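Local coordinates for FrpC operon protein (Neisseria meningitidis, PDB 5EDF) that binds the RTX protein FrpC and, as an iron-regulated protein of the meningococcus, is putatively involved in adhesion, though its precise function is unknown, at residues 33-36 with 37-40; 67-71 with 72-76. All blocks are in the same frame, centred on the assembly; numbering follows the deposited sequence.

Contact 1 (33-36 with 37-40); sequences GYLA and RYTQ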
# COMPACT_ATOMS: atom_id res chain seq x y z
N GLY A 33 -14.23 -4.28 5.94
CA GLY A 33 -13.30 -5.35 5.71
C GLY A 33 -11.88 -4.95 5.39
O GLY A 33 -10.99 -5.78 5.45
N TYR A 34 -11.66 -3.66 5.11
CA TYR A 34 -10.30 -3.13 4.93
C TYR A 34 -9.66 -2.71 6.24
O TYR A 34 -8.56 -2.19 6.23
CB TYR A 34 -10.36 -1.92 3.99
CG TYR A 34 -10.70 -2.29 2.56
CD1 TYR A 34 -9.80 -2.98 1.75
CD2 TYR A 34 -11.94 -2.00 2.03
CE1 TYR A 34 -10.14 -3.33 0.44
CE2 TYR A 34 -12.25 -2.33 0.74
CZ TYR A 34 -11.35 -2.99 -0.05
OH TYR A 34 -11.68 -3.35 -1.36
N LEU A 35 -10.34 -2.94 7.36
CA LEU A 35 -9.91 -2.46 8.69
C LEU A 35 -9.56 -3.58 9.66
O LEU A 35 -9.87 -3.48 10.86
CB LEU A 35 -10.97 -1.53 9.28
CG LEU A 35 -11.35 -0.31 8.40
CD1 LEU A 35 -12.62 0.34 8.94
CD2 LEU A 35 -10.20 0.67 8.26
N ALA A 36 -8.89 -4.61 9.18
CA ALA A 36 -8.60 -5.77 10.00
C ALA A 36 -7.81 -5.47 11.28
O ALA A 36 -7.93 -6.21 12.28
CB ALA A 36 -7.89 -6.87 9.18
N ARG A 37 -6.99 -4.42 11.28
CA ARG A 37 -6.28 -4.08 12.53
C ARG A 37 -7.19 -3.48 13.62
O ARG A 37 -6.82 -3.45 14.81
CB ARG A 37 -5.12 -3.13 12.29
CG ARG A 37 -4.00 -3.74 11.54
CD ARG A 37 -2.89 -2.75 11.26
NE ARG A 37 -1.69 -3.35 10.71
CZ ARG A 37 -0.69 -3.87 11.41
NH1 ARG A 37 -0.72 -3.87 12.74
NH2 ARG A 37 0.36 -4.34 10.78
N TYR A 38 -8.38 -3.08 13.22
CA TYR A 38 -9.33 -2.40 14.12
C TYR A 38 -10.39 -3.39 14.54
O TYR A 38 -11.59 -3.18 14.35
CB TYR A 38 -9.93 -1.19 13.40
CG TYR A 38 -8.98 -0.15 12.89
CD1 TYR A 38 -8.84 1.06 13.50
CD2 TYR A 38 -8.31 -0.32 11.70
CE1 TYR A 38 -8.03 2.07 12.98
CE2 TYR A 38 -7.50 0.67 11.18
CZ TYR A 38 -7.38 1.86 11.81
OH TYR A 38 -6.57 2.85 11.30
N THR A 39 -9.93 -4.47 15.16
CA THR A 39 -10.78 -5.58 15.55
C THR A 39 -10.42 -6.02 16.96
O THR A 39 -9.35 -5.64 17.51
CB THR A 39 -10.66 -6.79 14.58
OG1 THR A 39 -9.27 -7.20 14.50
CG2 THR A 39 -11.10 -6.44 13.22
N GLN A 40 -11.30 -6.83 17.53
CA GLN A 40 -11.06 -7.48 18.81
C GLN A 40 -11.44 -8.95 18.70
O GLN A 40 -12.21 -9.33 17.83
CB GLN A 40 -11.86 -6.79 19.91
CG GLN A 40 -11.42 -5.37 20.19
CD GLN A 40 -12.22 -4.72 21.28
OE1 GLN A 40 -13.37 -5.07 21.51
NE2 GLN A 40 -11.61 -3.76 21.96
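The ring of Tyr38 meets the carbonyl O of Leu35 at its edge, in the ring plane, with Tyr38 CD2 3.6 Å from Leu35 O. The side chain of Leu35 crosses the ring obliquely from one side of its plane, near CD2 and CE2: its CB comes to 3.8 Å from Tyr38 CD2, and its CD2 methyl lies 4.0 Å from Tyr38 CE2. This is a type I beta turn, Leu35 to Tyr38, and Tyr38 N closes it with a 2.8 Å hydrogen bond to Leu35 O, N-H...O angle 155°. Both Leu35 and Tyr38 turn CG back beside their own backbone N, which brings the leucine branch up to the CD2-CE2 side of the ring at the closing pair of the turn. Beyond the ring, Tyr38 OH is hydrogen-bonded to Glu62 N on strand 61-70, so the turn is pinned to that strand; Arg37, from the middle of the turn, reaches over to a salt bridge with Asp100. Ala36 packs its methyl against Phe87 of helix 84-93 and Trp46. One residue past the turn, at the start of strand 39-40, Thr39 folds back on Ala36. With chi1 at 57°, its OG1 lies between backbone N and carbonyl carbon and donates to Ala36 O at 2.8 Å, while Thr39 CG2 rests 3.3 Å from that same oxygen.

Contact 2 (67-71 with 72-76); sequences YKKTD and QGWVL
Tyr67 faces Leu76 as a non-hydrogen-bonded pair in a beta hairpin whose antiparallel strands, 61-70 and 73-77, are joined by a type I turn from Thr70 to Gly73. Its ring stands beside the Trp74 indole and directs an edge at the indole face in an offset edge-to-face pair, planes at 61°; Tyr67 CD1 is 3.6 Å from Trp74 CZ3. At the tyrosine stem, Tyr67 CB touches Leu76 CD2 at 3.9 Å. Phe196 meets both rings edge-to-face, and Glu199 takes the tyrosine hydroxyl. Lys68 pairs with Val75 through two backbone bonds, Lys68 N to Val75 O and Val75 N to Lys68 O, both 2.9 Å; its chain runs beside Val75, and NZ goes on to a salt bridge with Glu77. Lys69, on the same face of the sheet as the rings, bends at chi2 (73°) and lays its CD over the centre of the indole's six-membered ring, a CH-pi contact 15° off the ring normal in which Lys69 CD comes to 3.5 Å from Trp74 CE2. Glu207 of helix 205-224 binds the indole NE1. On the opposite face, the Thr70 methyl CG2 packs against Val75 CG2. At the bend, Asp71 and Gln72 occupy the corners, and the threonine hydroxyl turns in over them: Gln72 N gives a bent hydrogen bond to Thr70 OG1, 3.0 Å long.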
# COMPACT_ATOMS: atom_id res chain seq x y z
N TYR A 67 -3.35 -9.53 -0.80
CA TYR A 67 -3.01 -9.51 -2.23
C TYR A 67 -2.92 -10.93 -2.72
O TYR A 67 -2.42 -11.82 -2.04
CB TYR A 67 -1.74 -8.69 -2.51
CG TYR A 67 -0.43 -9.30 -2.02
CD1 TYR A 67 0.27 -10.20 -2.79
CD2 TYR A 67 0.08 -8.99 -0.77
CE1 TYR A 67 1.46 -10.76 -2.34
CE2 TYR A 67 1.25 -9.51 -0.32
CZ TYR A 67 1.96 -10.39 -1.10
OH TYR A 67 3.14 -10.91 -0.61
N LYS A 68 -3.48 -11.12 -3.92
CA LYS A 68 -3.68 -12.45 -4.48
C LYS A 68 -3.37 -12.51 -5.97
O LYS A 68 -3.78 -11.64 -6.73
CB LYS A 68 -5.15 -12.83 -4.24
CG LYS A 68 -5.55 -14.20 -4.66
CD LYS A 68 -7.00 -14.47 -4.35
CE LYS A 68 -7.98 -13.82 -5.31
NZ LYS A 68 -9.39 -14.28 -5.07
N LYS A 69 -2.70 -13.59 -6.40
CA LYS A 69 -2.39 -13.80 -7.80
C LYS A 69 -3.64 -14.34 -8.53
O LYS A 69 -4.29 -15.26 -8.03
CB LYS A 69 -1.25 -14.79 -7.91
CG LYS A 69 -0.63 -14.91 -9.28
CD LYS A 69 0.21 -13.69 -9.59
CE LYS A 69 0.81 -13.79 -10.97
NZ LYS A 69 2.01 -14.68 -10.98
N THR A 70 -4.00 -13.72 -9.66
CA THR A 70 -5.04 -14.24 -10.55
C THR A 70 -4.51 -14.36 -11.99
O THR A 70 -3.34 -14.08 -12.24
CB THR A 70 -6.33 -13.37 -10.52
OG1 THR A 70 -6.15 -12.20 -11.33
CG2 THR A 70 -6.68 -12.96 -9.09
N ASP A 71 -5.37 -14.81 -12.91
CA ASP A 71 -5.05 -14.86 -14.34
C ASP A 71 -5.03 -13.48 -14.97
O ASP A 71 -4.42 -13.28 -16.02
CB ASP A 71 -6.07 -15.73 -15.09
CG ASP A 71 -5.89 -17.22 -14.81
OD1 ASP A 71 -4.81 -17.61 -14.33
OD2 ASP A 71 -6.84 -17.99 -15.08
N GLN A 72 -5.72 -12.54 -14.33
CA GLN A 72 -5.77 -11.16 -14.77
C GLN A 72 -4.85 -10.25 -13.95
O GLN A 72 -5.08 -9.03 -13.90
CB GLN A 72 -7.22 -10.69 -14.67
CG GLN A 72 -8.22 -11.65 -15.31
CD GLN A 72 -8.38 -11.39 -16.78
OE1 GLN A 72 -8.53 -10.24 -17.20
NE2 GLN A 72 -8.35 -12.46 -17.59
N GLY A 73 -3.85 -10.84 -13.28
CA GLY A 73 -2.81 -10.08 -12.56
C GLY A 73 -2.68 -10.43 -11.09
O GLY A 73 -2.70 -11.60 -10.70
N TRP A 74 -2.42 -9.41 -10.27
CA TRP A 74 -2.62 -9.47 -8.83
C TRP A 74 -3.84 -8.61 -8.50
O TRP A 74 -4.10 -7.61 -9.18
CB TRP A 74 -1.44 -8.86 -8.09
CG TRP A 74 -0.13 -9.59 -8.25
CD1 TRP A 74 0.85 -9.34 -9.17
CD2 TRP A 74 0.37 -10.63 -7.40
NE1 TRP A 74 1.92 -10.18 -8.96
CE2 TRP A 74 1.65 -10.99 -7.89
CE3 TRP A 74 -0.13 -11.30 -6.29
CZ2 TRP A 74 2.43 -11.98 -7.29
CZ3 TRP A 74 0.64 -12.27 -5.71
CH2 TRP A 74 1.91 -12.61 -6.20
N VAL A 75 -4.57 -8.99 -7.45
CA VAL A 75 -5.69 -8.19 -6.96
C VAL A 75 -5.59 -7.98 -5.47
O VAL A 75 -4.91 -8.75 -4.79
CB VAL A 75 -7.08 -8.80 -7.32
CG1 VAL A 75 -7.23 -8.88 -8.82
CG2 VAL A 75 -7.26 -10.15 -6.64
N LEU A 76 -6.26 -6.95 -4.98
CA LEU A 76 -6.33 -6.62 -3.56
C LEU A 76 -7.72 -6.90 -3.05
O LEU A 76 -8.72 -6.57 -3.70
CB LEU A 76 -6.03 -5.15 -3.31
CG LEU A 76 -4.75 -4.62 -3.93
CD1 LEU A 76 -4.63 -3.12 -3.64
CD2 LEU A 76 -3.50 -5.42 -3.53

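From the N terminus, the chain leaves strand 26-31 and bends through contact 1, whose turn delivers it into strand 39-40; that strand then pairs with 45-46. Strand 61-70 follows, packing against the turn: Ile61, Ile63 and Ser64 meet Tyr38, Leu35 and Arg37. Farther along the same strand, contact 2 reverses the chain at one edge of the nine-stranded antiparallel sheet, where 73-77 is the outermost strand. The two contacts lie in series, neither nested nor crossed, with centres about 22 Å apart and nearest atoms about 5 Å apart. Strand 61-70 runs from the 33-40 turn to the 67-76 hairpin, whose second strand lies on helix 205-224.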